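PDB 1RKX: CDP-glucose-4,6-dehydratase from Yersinia pseudotuberculosis, which catalyses the dehydration of CDP-D-glucose to CDP-4-dehydro-6-deoxy-D-glucose, with NAD as its bound cofactor. Local coordinates for residues E82-M87 with V112-A117; L166-Y171 with V188-A193; R206-I211 with E277-Y282. One frame throughout, in Å; residues are numbered along the deposited sequence.

Interaction 1 (E82-M87 with V112-A117); sequences EIVFHM and VYLLEA. With NAD (nicotinamide-adenine-dinucleotide), chain G.
Strand 83-86 and helix 100-121 approach most closely at His86 and Leu114, whose CA atoms lie 7.9 Å apart, too far for main-chain bonding, so side chains alone bridge the gap. Leu114 does the work from the helix side. Its CG stands anti to the backbone N (chi1 178°), which carries both methyl branches to the strand. CD2 presses on the root of His86, 3.6 Å from CB and 3.7 Å from CG, and meets the imidazole obliquely. CD1 lies 4.0 Å from His86 ND1 and also reaches Val84 CG1 at 4.2 Å, a looser touch. Leucine and histidine pass alongside each other, running in opposite directions. The alternation is that of a strand: Val84 and His86 face the helix, while the intervening Phe85 points to the opposite face of the sheet.

This is the beta-alpha packing of a Rossmann fold, with 83-86 lying between strands 11-15 and 126-130 in the parallel sheet. In the imidazole, ND1 hydrogen-bonds Thr15 OG1, and a weak bond from NE2 to Thr111 OG1 on the helix adds to it; together they probably limit the ring's rotation, while its carbon root serves as the apolar contact. Where the strand runs out, Met87 O accepts a hydrogen bond of 3.0 Å from O3D of the NAD, a hydroxyl of the ribose that carries the nicotinamide. Elsewhere on the helix, Val112, Tyr113 and Glu116 pack on Val101 of the second subunit.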
loop_
_atom_site.group_PDB
_atom_site.type_symbol
_atom_site.label_atom_id
_atom_site.label_comp_id
_atom_site.label_asym_id
_atom_site.label_seq_id
_atom_site.Cartn_x
_atom_site.Cartn_y
_atom_site.Cartn_z
ATOM N N GLU C 82 18.107 -34.028 -2.086
ATOM C CA GLU C 82 18.110 -33.279 -0.832
ATOM C C GLU C 82 17.864 -31.822 -1.204
ATOM O O GLU C 82 17.424 -31.019 -0.384
ATOM C CB GLU C 82 19.471 -33.347 -0.147
ATOM C CG GLU C 82 20.065 -34.717 0.029
ATOM C CD GLU C 82 21.508 -34.616 0.485
ATOM O OE1 GLU C 82 21.731 -34.131 1.618
ATOM O OE2 GLU C 82 22.408 -34.998 -0.299
ATOM N N ILE C 83 18.182 -31.492 -2.449
ATOM C CA ILE C 83 18.018 -30.137 -2.953
ATOM C C ILE C 83 17.371 -30.168 -4.332
ATOM O O ILE C 83 17.750 -30.968 -5.194
ATOM C CB ILE C 83 19.381 -29.417 -3.056
ATOM C CG1 ILE C 83 20.061 -29.388 -1.684
ATOM C CG2 ILE C 83 19.182 -27.989 -3.565
ATOM C CD1 ILE C 83 21.480 -28.834 -1.708
ATOM N N VAL C 84 16.401 -29.284 -4.540
ATOM C CA VAL C 84 15.702 -29.214 -5.810
ATOM C C VAL C 84 15.660 -27.796 -6.375
ATOM O O VAL C 84 15.358 -26.844 -5.659
ATOM C CB VAL C 84 14.241 -29.694 -5.675
ATOM C CG1 VAL C 84 13.520 -29.523 -7.013
ATOM C CG2 VAL C 84 14.201 -31.150 -5.222
ATOM N N PHE C 85 15.975 -27.670 -7.658
ATOM C CA PHE C 85 15.911 -26.392 -8.360
ATOM C C PHE C 85 14.887 -26.594 -9.471
ATOM O O PHE C 85 15.103 -27.404 -10.382
ATOM C CB PHE C 85 17.255 -26.020 -8.991
ATOM C CG PHE C 85 18.300 -25.590 -8.001
ATOM C CD1 PHE C 85 19.224 -26.506 -7.504
ATOM C CD2 PHE C 85 18.376 -24.262 -7.581
ATOM C CE1 PHE C 85 20.218 -26.103 -6.603
ATOM C CE2 PHE C 85 19.364 -23.845 -6.680
ATOM C CZ PHE C 85 20.288 -24.769 -6.190
ATOM N N HIS C 86 13.769 -25.879 -9.394
ATOM C CA HIS C 86 12.730 -26.003 -10.408
ATOM C C HIS C 86 12.857 -24.878 -11.425
ATOM O O HIS C 86 12.471 -23.740 -11.155
ATOM C CB HIS C 86 11.347 -25.980 -9.742
ATOM C CG HIS C 86 10.199 -26.033 -10.709
ATOM N ND1 HIS C 86 10.135 -26.941 -11.744
ATOM C CD2 HIS C 86 9.066 -25.294 -10.787
ATOM C CE1 HIS C 86 9.015 -26.758 -12.421
ATOM N NE2 HIS C 86 8.347 -25.765 -11.859
ATOM N N MET C 87 13.411 -25.198 -12.593
ATOM C CA MET C 87 13.579 -24.204 -13.639
ATOM C C MET C 87 12.797 -24.490 -14.911
ATOM O O MET C 87 12.775 -23.663 -15.820
ATOM C CB MET C 87 15.061 -24.029 -13.976
ATOM C CG MET C 87 15.831 -23.313 -12.883
ATOM S SD MET C 87 17.368 -22.578 -13.462
ATOM C CE MET C 87 18.433 -23.959 -13.337
ATOM N N VAL C 112 2.848 -27.241 -9.300
ATOM C CA VAL C 112 2.033 -27.983 -8.343
ATOM C C VAL C 112 2.496 -29.443 -8.264
ATOM O O VAL C 112 2.685 -29.982 -7.168
ATOM C CB VAL C 112 0.530 -27.950 -8.732
ATOM C CG1 VAL C 112 -0.253 -28.960 -7.892
ATOM C CG2 VAL C 112 -0.027 -26.540 -8.514
ATOM N N TYR C 113 2.688 -30.076 -9.420
ATOM C CA TYR C 113 3.135 -31.473 -9.462
ATOM C C TYR C 113 4.512 -31.663 -8.813
ATOM O O TYR C 113 4.761 -32.668 -8.142
ATOM C CB TYR C 113 3.181 -31.973 -10.908
ATOM C CG TYR C 113 1.830 -32.024 -11.604
ATOM C CD1 TYR C 113 1.741 -31.889 -12.987
ATOM C CD2 TYR C 113 0.641 -32.195 -10.881
ATOM C CE1 TYR C 113 0.513 -31.916 -13.641
ATOM C CE2 TYR C 113 -0.599 -32.229 -11.530
ATOM C CZ TYR C 113 -0.649 -32.085 -12.908
ATOM O OH TYR C 113 -1.854 -32.100 -13.570
ATOM N N LEU C 114 5.407 -30.704 -9.021
ATOM C CA LEU C 114 6.744 -30.783 -8.439
ATOM C C LEU C 114 6.671 -30.724 -6.914
ATOM O O LEU C 114 7.271 -31.554 -6.217
ATOM C CB LEU C 114 7.620 -29.632 -8.943
ATOM C CG LEU C 114 9.017 -29.647 -8.312
ATOM C CD1 LEU C 114 10.023 -30.145 -9.333
ATOM C CD2 LEU C 114 9.386 -28.262 -7.816
ATOM N N LEU C 115 5.935 -29.743 -6.398
ATOM C CA LEU C 115 5.785 -29.578 -4.955
ATOM C C LEU C 115 5.051 -30.762 -4.328
ATOM O O LEU C 115 5.378 -31.185 -3.216
ATOM C CB LEU C 115 5.056 -28.263 -4.644
ATOM C CG LEU C 115 5.832 -27.005 -5.062
ATOM C CD1 LEU C 115 4.961 -25.759 -4.901
ATOM C CD2 LEU C 115 7.096 -26.893 -4.213
ATOM N N GLU C 116 4.074 -31.315 -5.044
ATOM C CA GLU C 116 3.333 -32.469 -4.537
ATOM C C GLU C 116 4.271 -33.675 -4.426
ATOM O O GLU C 116 4.227 -34.425 -3.448
ATOM C CB GLU C 116 2.165 -32.798 -5.476
ATOM C CG GLU C 116 1.231 -33.912 -4.993
ATOM C CD GLU C 116 0.448 -33.550 -3.737
ATOM O OE1 GLU C 116 0.497 -32.382 -3.288
ATOM O OE2 GLU C 116 -0.232 -34.450 -3.196
ATOM N N ALA C 117 5.127 -33.855 -5.430
ATOM C CA ALA C 117 6.075 -34.965 -5.425
ATOM C C ALA C 117 7.021 -34.828 -4.237
ATOM O O ALA C 117 7.289 -35.794 -3.519
ATOM C CB ALA C 117 6.867 -34.984 -6.727
HETATM P PA NAD G . 14.955 -22.262 -21.746
HETATM O O1A NAD G . 13.849 -22.324 -22.726
HETATM O O2A NAD G . 16.340 -22.283 -22.285
HETATM O O5B NAD G . 14.828 -23.453 -20.674
HETATM C C5B NAD G . 13.510 -23.938 -20.320
HETATM C C4B NAD G . 13.579 -25.372 -19.791
HETATM O O4B NAD G . 12.191 -25.673 -19.524
HETATM C C3B NAD G . 14.030 -26.373 -20.845
HETATM O O3B NAD G . 15.048 -27.194 -20.239
HETATM C C2B NAD G . 12.744 -27.106 -21.180
HETATM O O2B NAD G . 12.961 -28.457 -21.676
HETATM C C1B NAD G . 11.994 -27.016 -19.875
HETATM N N9A NAD G . 10.569 -27.257 -20.033
HETATM C C8A NAD G . 9.638 -26.446 -20.625
HETATM N N7A NAD G . 8.409 -26.958 -20.622
HETATM C C5A NAD G . 8.559 -28.176 -19.990
HETATM C C6A NAD G . 7.629 -29.193 -19.683
HETATM N N6A NAD G . 6.341 -29.180 -19.956
HETATM N N1A NAD G . 8.100 -30.307 -19.037
HETATM C C2A NAD G . 9.440 -30.353 -18.739
HETATM N N3A NAD G . 10.391 -29.476 -18.974
HETATM C C4A NAD G . 9.884 -28.386 -19.614
HETATM O O3 NAD G . 14.739 -21.002 -20.850
HETATM P PN NAD G . 15.636 -20.386 -19.628
HETATM O O1N NAD G . 16.062 -19.072 -20.118
HETATM O O2N NAD G . 16.766 -21.314 -19.365
HETATM O O5D NAD G . 14.576 -20.222 -18.465
HETATM C C5D NAD G . 14.797 -20.981 -17.271
HETATM C C4D NAD G . 13.741 -20.641 -16.238
HETATM O O4D NAD G . 13.987 -19.236 -15.899
HETATM C C3D NAD G . 12.268 -20.681 -16.648
HETATM O O3D NAD G . 11.485 -20.994 -15.479
HETATM C C2D NAD G . 12.024 -19.249 -17.107
HETATM O O2D NAD G . 10.620 -18.943 -17.077
HETATM C C1D NAD G . 12.810 -18.482 -16.077
HETATM N N1N NAD G . 13.123 -17.128 -16.518
HETATM C C2N NAD G . 14.126 -16.849 -17.462
HETATM C C3N NAD G . 14.477 -15.440 -17.823
HETATM C C7N NAD G . 15.579 -15.233 -18.780
HETATM O O7N NAD G . 15.870 -14.057 -19.049
HETATM N N7N NAD G . 16.265 -16.242 -19.356
HETATM C C4N NAD G . 13.629 -14.317 -17.268
HETATM C C5N NAD G . 12.589 -14.791 -16.304
HETATM C C6N NAD G . 12.371 -16.045 -15.967
#

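Interaction 2 (L166-Y171 with V188-A193); sequences LVTSSY and VATVRA. With NAD (nicotinamide-adenine-dinucleotide), chain G.
Three methyl groups carry most of this contact: CG2 of Thr168, on helix 156-175, reaches Thr190 CG2 at 3.5 Å and Val188 CG1 at 3.6 Å on strand 187-192. The strand residues are two apart and share a face, the threonine methyl set against both. Thr168 and Thr190 lie alongside with opposite directions, and Thr190 CG2 also meets Thr168 CB, at 3.6 Å. Thr168 owes its pose to chi1 of -54°, which sets OG1 beside the backbone N and leaves CG2 anti to it.

One shell out, polar partners hold both threonines. Thr168 OG1 bonds to Ala164 O one turn earlier and to Asn129 ND2 on strand 126-130; Thr190 OG1 bonds to Glu165 OE1, while the other oxygen of that carboxylate makes a salt bridge to Arg192 NE. Farther along, Ala193 O comes within 3.2 Å of C5N of the nicotinamide ring, as the strand leads into the cofactor pocket. The helix also carries the NAD-binding Lys161 of the YxxxK motif of short-chain dehydrogenases.

Between helix and strand the join is purely van der Waals, yet the hydroxyl bonds behind it probably keep both methyls from rotating away.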
loop_
_atom_site.group_PDB
_atom_site.type_symbol
_atom_site.label_atom_id
_atom_site.label_comp_id
_atom_site.label_asym_id
_atom_site.label_seq_id
_atom_site.Cartn_x
_atom_site.Cartn_y
_atom_site.Cartn_z
ATOM N N LEU C 166 2.007 -17.822 -6.054
ATOM C CA LEU C 166 0.910 -18.112 -5.138
ATOM C C LEU C 166 0.919 -19.591 -4.742
ATOM O O LEU C 166 0.815 -19.918 -3.559
ATOM C CB LEU C 166 -0.440 -17.750 -5.777
ATOM C CG LEU C 166 -1.019 -16.384 -5.388
ATOM C CD1 LEU C 166 -0.108 -15.260 -5.876
ATOM C CD2 LEU C 166 -2.421 -16.237 -5.977
ATOM N N VAL C 167 1.045 -20.473 -5.729
ATOM C CA VAL C 167 1.070 -21.917 -5.476
ATOM C C VAL C 167 2.160 -22.283 -4.469
ATOM O O VAL C 167 1.912 -23.031 -3.522
ATOM C CB VAL C 167 1.329 -22.717 -6.783
ATOM C CG1 VAL C 167 1.690 -24.178 -6.458
ATOM C CG2 VAL C 167 0.088 -22.672 -7.675
ATOM N N THR C 168 3.362 -21.762 -4.681
ATOM C CA THR C 168 4.476 -22.063 -3.790
ATOM C C THR C 168 4.182 -21.560 -2.386
ATOM O O THR C 168 4.464 -22.245 -1.408
ATOM C CB THR C 168 5.791 -21.441 -4.293
ATOM O OG1 THR C 168 6.032 -21.854 -5.642
ATOM C CG2 THR C 168 6.963 -21.910 -3.420
ATOM N N SER C 169 3.602 -20.366 -2.290
ATOM C CA SER C 169 3.258 -19.794 -0.990
ATOM C C SER C 169 2.265 -20.680 -0.229
ATOM O O SER C 169 2.425 -20.927 0.974
ATOM C CB SER C 169 2.661 -18.399 -1.180
ATOM O OG SER C 169 2.256 -17.854 0.055
ATOM N N SER C 170 1.233 -21.157 -0.925
ATOM C CA SER C 170 0.236 -22.003 -0.276
ATOM C C SER C 170 0.803 -23.364 0.113
ATOM O O SER C 170 0.525 -23.856 1.206
ATOM C CB SER C 170 -0.984 -22.211 -1.173
ATOM O OG SER C 170 -1.922 -23.078 -0.538
ATOM N N TYR C 171 1.588 -23.973 -0.773
ATOM C CA TYR C 171 2.169 -25.277 -0.462
ATOM C C TYR C 171 3.065 -25.163 0.762
ATOM O O TYR C 171 3.047 -26.033 1.631
ATOM C CB TYR C 171 2.966 -25.828 -1.648
ATOM C CG TYR C 171 2.235 -26.921 -2.397
ATOM C CD1 TYR C 171 1.199 -26.619 -3.283
ATOM C CD2 TYR C 171 2.540 -28.266 -2.178
ATOM C CE1 TYR C 171 0.481 -27.630 -3.930
ATOM C CE2 TYR C 171 1.829 -29.284 -2.813
ATOM C CZ TYR C 171 0.804 -28.962 -3.686
ATOM O OH TYR C 171 0.104 -29.972 -4.313
ATOM N N VAL C 188 11.326 -24.148 1.597
ATOM C CA VAL C 188 10.926 -23.788 0.236
ATOM C C VAL C 188 10.957 -22.290 -0.066
ATOM O O VAL C 188 10.389 -21.486 0.671
ATOM C CB VAL C 188 9.502 -24.305 -0.048
ATOM C CG1 VAL C 188 9.132 -24.053 -1.514
ATOM C CG2 VAL C 188 9.415 -25.790 0.286
ATOM N N ALA C 189 11.604 -21.925 -1.170
ATOM C CA ALA C 189 11.704 -20.524 -1.559
ATOM C C ALA C 189 11.480 -20.321 -3.056
ATOM O O ALA C 189 11.532 -21.268 -3.840
ATOM C CB ALA C 189 13.080 -19.980 -1.178
ATOM N N THR C 190 11.205 -19.079 -3.440
ATOM C CA THR C 190 11.052 -18.746 -4.849
ATOM C C THR C 190 12.110 -17.698 -5.161
ATOM O O THR C 190 12.506 -16.926 -4.282
ATOM C CB THR C 190 9.648 -18.178 -5.195
ATOM O OG1 THR C 190 9.340 -17.069 -4.340
ATOM C CG2 THR C 190 8.584 -19.261 -5.049
ATOM N N VAL C 191 12.588 -17.689 -6.399
ATOM C CA VAL C 191 13.593 -16.722 -6.813
ATOM C C VAL C 191 13.096 -16.003 -8.061
ATOM O O VAL C 191 12.588 -16.616 -9.000
ATOM C CB VAL C 191 14.971 -17.395 -7.065
ATOM C CG1 VAL C 191 15.534 -17.900 -5.744
ATOM C CG2 VAL C 191 14.844 -18.540 -8.057
ATOM N N ARG C 192 13.246 -14.688 -8.054
ATOM C CA ARG C 192 12.769 -13.848 -9.139
ATOM C C ARG C 192 13.909 -13.092 -9.807
ATOM O O ARG C 192 14.610 -12.312 -9.159
ATOM C CB ARG C 192 11.733 -12.873 -8.566
ATOM C CG ARG C 192 10.659 -13.587 -7.738
ATOM C CD ARG C 192 9.961 -12.668 -6.739
ATOM N NE ARG C 192 9.034 -13.410 -5.882
ATOM C CZ ARG C 192 8.396 -12.893 -4.841
ATOM N NH1 ARG C 192 8.582 -11.625 -4.507
ATOM N NH2 ARG C 192 7.560 -13.643 -4.137
ATOM N N ALA C 193 14.081 -13.320 -11.104
ATOM C CA ALA C 193 15.140 -12.669 -11.866
ATOM C C ALA C 193 14.784 -12.663 -13.346
ATOM O O ALA C 193 13.984 -13.481 -13.800
ATOM C CB ALA C 193 16.461 -13.409 -11.650
HETATM P PA NAD G . 14.955 -22.262 -21.746
HETATM O O1A NAD G . 13.849 -22.324 -22.726
HETATM O O2A NAD G . 16.340 -22.283 -22.285
HETATM O O5B NAD G . 14.828 -23.453 -20.674
HETATM C C5B NAD G . 13.510 -23.938 -20.320
HETATM C C4B NAD G . 13.579 -25.372 -19.791
HETATM O O4B NAD G . 12.191 -25.673 -19.524
HETATM C C3B NAD G . 14.030 -26.373 -20.845
HETATM O O3B NAD G . 15.048 -27.194 -20.239
HETATM C C2B NAD G . 12.744 -27.106 -21.180
HETATM O O2B NAD G . 12.961 -28.457 -21.676
HETATM C C1B NAD G . 11.994 -27.016 -19.875
HETATM N N9A NAD G . 10.569 -27.257 -20.033
HETATM C C8A NAD G . 9.638 -26.446 -20.625
HETATM N N7A NAD G . 8.409 -26.958 -20.622
HETATM C C5A NAD G . 8.559 -28.176 -19.990
HETATM C C6A NAD G . 7.629 -29.193 -19.683
HETATM N N6A NAD G . 6.341 -29.180 -19.956
HETATM N N1A NAD G . 8.100 -30.307 -19.037
HETATM C C2A NAD G . 9.440 -30.353 -18.739
HETATM N N3A NAD G . 10.391 -29.476 -18.974
HETATM C C4A NAD G . 9.884 -28.386 -19.614
HETATM O O3 NAD G . 14.739 -21.002 -20.850
HETATM P PN NAD G . 15.636 -20.386 -19.628
HETATM O O1N NAD G . 16.062 -19.072 -20.118
HETATM O O2N NAD G . 16.766 -21.314 -19.365
HETATM O O5D NAD G . 14.576 -20.222 -18.465
HETATM C C5D NAD G . 14.797 -20.981 -17.271
HETATM C C4D NAD G . 13.741 -20.641 -16.238
HETATM O O4D NAD G . 13.987 -19.236 -15.899
HETATM C C3D NAD G . 12.268 -20.681 -16.648
HETATM O O3D NAD G . 11.485 -20.994 -15.479
HETATM C C2D NAD G . 12.024 -19.249 -17.107
HETATM O O2D NAD G . 10.620 -18.943 -17.077
HETATM C C1D NAD G . 12.810 -18.482 -16.077
HETATM N N1N NAD G . 13.123 -17.128 -16.518
HETATM C C2N NAD G . 14.126 -16.849 -17.462
HETATM C C3N NAD G . 14.477 -15.440 -17.823
HETATM C C7N NAD G . 15.579 -15.233 -18.780
HETATM O O7N NAD G . 15.870 -14.057 -19.049
HETATM N N7N NAD G . 16.265 -16.242 -19.356
HETATM C C4N NAD G . 13.629 -14.317 -17.268
HETATM C C5N NAD G . 12.589 -14.791 -16.304
HETATM C C6N NAD G . 12.371 -16.045 -15.967
#

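Interaction 3 (R206-I211 with E277-Y282); sequences RIVPDI and EQMVKY
No flat group comes between Ile211 and Met279, which meet through aliphatic carbon and sulfur; the nearby ring of Tyr282 has on one face the main-chain oxygen Gln278 O, 3.3 Å above the plane and displaced toward the rim. Tyr282 itself turns to helix 322-338, touching Glu327. The guanidinium of Arg206, at the N-cap of helix 207-216, takes no part in the helix contact; NH1 makes a salt bridge to Asp201 OD2, and the residue touches NAD.

Met279 reaches across from helix 272-283. Its chain runs out extended to the sulfur and then bends (chi3 78°), which turns the last methyl to Ile211 and Val208. SD lies 3.7 Å from Ile211 CD1, and CE is 3.9 Å from Ile211 CG2 and 4.1 Å from Val208 CG1, one turn back. The thioether crosses Val208 at about a right angle and Ile211 obliquely. Leu212 and Phe215, on helix 207-216 with Ile211, and Leu326 on helix 322-338, also pack on Met279, so three helices meet around it, probably in the substrate-binding lobe of an extended short-chain dehydrogenase.

With no hydrogen bond or charge pair across it, the helix-helix contact rests on apolar burial and dispersion, to which the polarisable sulfur probably adds.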
loop_
_atom_site.group_PDB
_atom_site.type_symbol
_atom_site.label_atom_id
_atom_site.label_comp_id
_atom_site.label_asym_id
_atom_site.label_seq_id
_atom_site.Cartn_x
_atom_site.Cartn_y
_atom_site.Cartn_z
ATOM N N ARG C 206 15.971 -12.507 -29.379
ATOM C CA ARG C 206 16.539 -11.989 -28.144
ATOM C C ARG C 206 17.734 -11.196 -28.645
ATOM O O ARG C 206 18.546 -11.711 -29.418
ATOM C CB ARG C 206 16.961 -13.127 -27.211
ATOM C CG ARG C 206 15.772 -13.810 -26.546
ATOM C CD ARG C 206 16.193 -14.757 -25.435
ATOM N NE ARG C 206 15.037 -15.337 -24.753
ATOM C CZ ARG C 206 15.113 -16.244 -23.782
ATOM N NH1 ARG C 206 16.296 -16.684 -23.371
ATOM N NH2 ARG C 206 14.005 -16.717 -23.223
ATOM N N ILE C 207 17.828 -9.941 -28.222
ATOM C CA ILE C 207 18.883 -9.060 -28.701
ATOM C C ILE C 207 20.319 -9.569 -28.665
ATOM O O ILE C 207 21.013 -9.501 -29.679
ATOM C CB ILE C 207 18.830 -7.682 -28.005
ATOM C CG1 ILE C 207 19.170 -7.817 -26.529
ATOM C CG2 ILE C 207 17.442 -7.080 -28.157
ATOM C CD1 ILE C 207 19.476 -6.490 -25.893
ATOM N N VAL C 208 20.784 -10.074 -27.529
ATOM C CA VAL C 208 22.162 -10.549 -27.488
ATOM C C VAL C 208 22.366 -11.703 -28.467
ATOM O O VAL C 208 23.306 -11.686 -29.255
ATOM C CB VAL C 208 22.579 -10.969 -26.070
ATOM C CG1 VAL C 208 23.987 -11.554 -26.090
ATOM C CG2 VAL C 208 22.540 -9.760 -25.156
ATOM N N PRO C 209 21.492 -12.722 -28.432
ATOM C CA PRO C 209 21.669 -13.836 -29.373
ATOM C C PRO C 209 21.592 -13.365 -30.827
ATOM O O PRO C 209 22.372 -13.802 -31.673
ATOM C CB PRO C 209 20.526 -14.773 -29.011
ATOM C CG PRO C 209 20.418 -14.579 -27.530
ATOM C CD PRO C 209 20.503 -13.069 -27.397
ATOM N N ASP C 210 20.650 -12.469 -31.116
ATOM C CA ASP C 210 20.505 -11.955 -32.474
ATOM C C ASP C 210 21.716 -11.143 -32.900
ATOM O O ASP C 210 22.071 -11.126 -34.077
ATOM C CB ASP C 210 19.246 -11.097 -32.604
ATOM C CG ASP C 210 17.980 -11.918 -32.560
ATOM O OD1 ASP C 210 18.056 -13.136 -32.831
ATOM O OD2 ASP C 210 16.907 -11.348 -32.272
ATOM N N ILE C 211 22.345 -10.459 -31.951
ATOM C CA ILE C 211 23.524 -9.671 -32.275
ATOM C C ILE C 211 24.630 -10.626 -32.704
ATOM O O ILE C 211 25.340 -10.377 -33.675
ATOM C CB ILE C 211 24.021 -8.853 -31.063
ATOM C CG1 ILE C 211 23.016 -7.748 -30.725
ATOM C CG2 ILE C 211 25.383 -8.242 -31.376
ATOM C CD1 ILE C 211 23.345 -6.979 -29.460
ATOM N N GLU C 277 27.201 -1.365 -29.556
ATOM C CA GLU C 277 28.481 -0.712 -29.787
ATOM C C GLU C 277 29.609 -1.419 -29.046
ATOM O O GLU C 277 30.681 -1.640 -29.603
ATOM C CB GLU C 277 28.413 0.754 -29.350
ATOM C CG GLU C 277 27.473 1.605 -30.191
ATOM C CD GLU C 277 27.368 3.033 -29.690
ATOM O OE1 GLU C 277 26.694 3.849 -30.352
ATOM O OE2 GLU C 277 27.956 3.339 -28.630
ATOM N N GLN C 278 29.364 -1.777 -27.790
ATOM C CA GLN C 278 30.374 -2.457 -26.991
ATOM C C GLN C 278 30.683 -3.832 -27.567
ATOM O O GLN C 278 31.840 -4.255 -27.600
ATOM C CB GLN C 278 29.903 -2.613 -25.547
ATOM C CG GLN C 278 29.553 -1.307 -24.858
ATOM C CD GLN C 278 29.175 -1.505 -23.400
ATOM O OE1 GLN C 278 28.611 -0.611 -22.768
ATOM N NE2 GLN C 278 29.491 -2.677 -22.859
ATOM N N MET C 279 29.648 -4.533 -28.017
ATOM C CA MET C 279 29.838 -5.862 -28.585
ATOM C C MET C 279 30.560 -5.787 -29.924
ATOM O O MET C 279 31.324 -6.687 -30.274
ATOM C CB MET C 279 28.493 -6.571 -28.743
ATOM C CG MET C 279 27.885 -6.995 -27.418
ATOM S SD MET C 279 26.360 -7.923 -27.612
ATOM C CE MET C 279 27.000 -9.552 -28.079
ATOM N N VAL C 280 30.315 -4.717 -30.671
ATOM C CA VAL C 280 30.977 -4.525 -31.956
ATOM C C VAL C 280 32.473 -4.364 -31.708
ATOM O O VAL C 280 33.300 -4.879 -32.460
ATOM C CB VAL C 280 30.450 -3.263 -32.680
ATOM C CG1 VAL C 280 31.402 -2.861 -33.799
ATOM C CG2 VAL C 280 29.072 -3.537 -33.257
ATOM N N LYS C 281 32.808 -3.651 -30.638
ATOM C CA LYS C 281 34.197 -3.409 -30.272
ATOM C C LYS C 281 34.868 -4.682 -29.779
ATOM O O LYS C 281 36.039 -4.928 -30.067
ATOM C CB LYS C 281 34.275 -2.334 -29.187
ATOM C CG LYS C 281 33.680 -0.999 -29.599
ATOM C CD LYS C 281 33.763 0.021 -28.475
ATOM C CE LYS C 281 33.119 1.338 -28.880
ATOM N NZ LYS C 281 33.167 2.340 -27.780
ATOM N N TYR C 282 34.128 -5.490 -29.031
ATOM C CA TYR C 282 34.673 -6.736 -28.510
ATOM C C TYR C 282 34.812 -7.770 -29.615
ATOM O O TYR C 282 35.707 -8.617 -29.574
ATOM C CB TYR C 282 33.775 -7.284 -27.400
ATOM C CG TYR C 282 33.769 -6.439 -26.148
ATOM C CD1 TYR C 282 32.807 -6.630 -25.160
ATOM C CD2 TYR C 282 34.734 -5.450 -25.945
ATOM C CE1 TYR C 282 32.802 -5.858 -24.001
ATOM C CE2 TYR C 282 34.738 -4.674 -24.792
ATOM C CZ TYR C 282 33.769 -4.882 -23.825
ATOM O OH TYR C 282 33.762 -4.107 -22.689
#

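From the N terminus the contacts follow in series, none nesting or crossing. Interaction 1 closes a largely helical loop of 24 residues, joining a central Rossmann strand to helix 100-121, beyond the short helix 93-98. Interaction 2 closes 16 residues, joining helix 156-175 to the next strand of the same sheet. These two touch: their helices lie side by side, Val112 against Val167 and Leu115 against Tyr171, with a probable hydrogen bond between Glu116 OE1 and Tyr171 OH, and both face the second subunit. Interaction 3 spans 65 residues and joins helices 207-216 and 272-283, probably of the substrate-binding lobe, its centre about 35 Å from that of interaction 1, on the opposite side of the chain's centre.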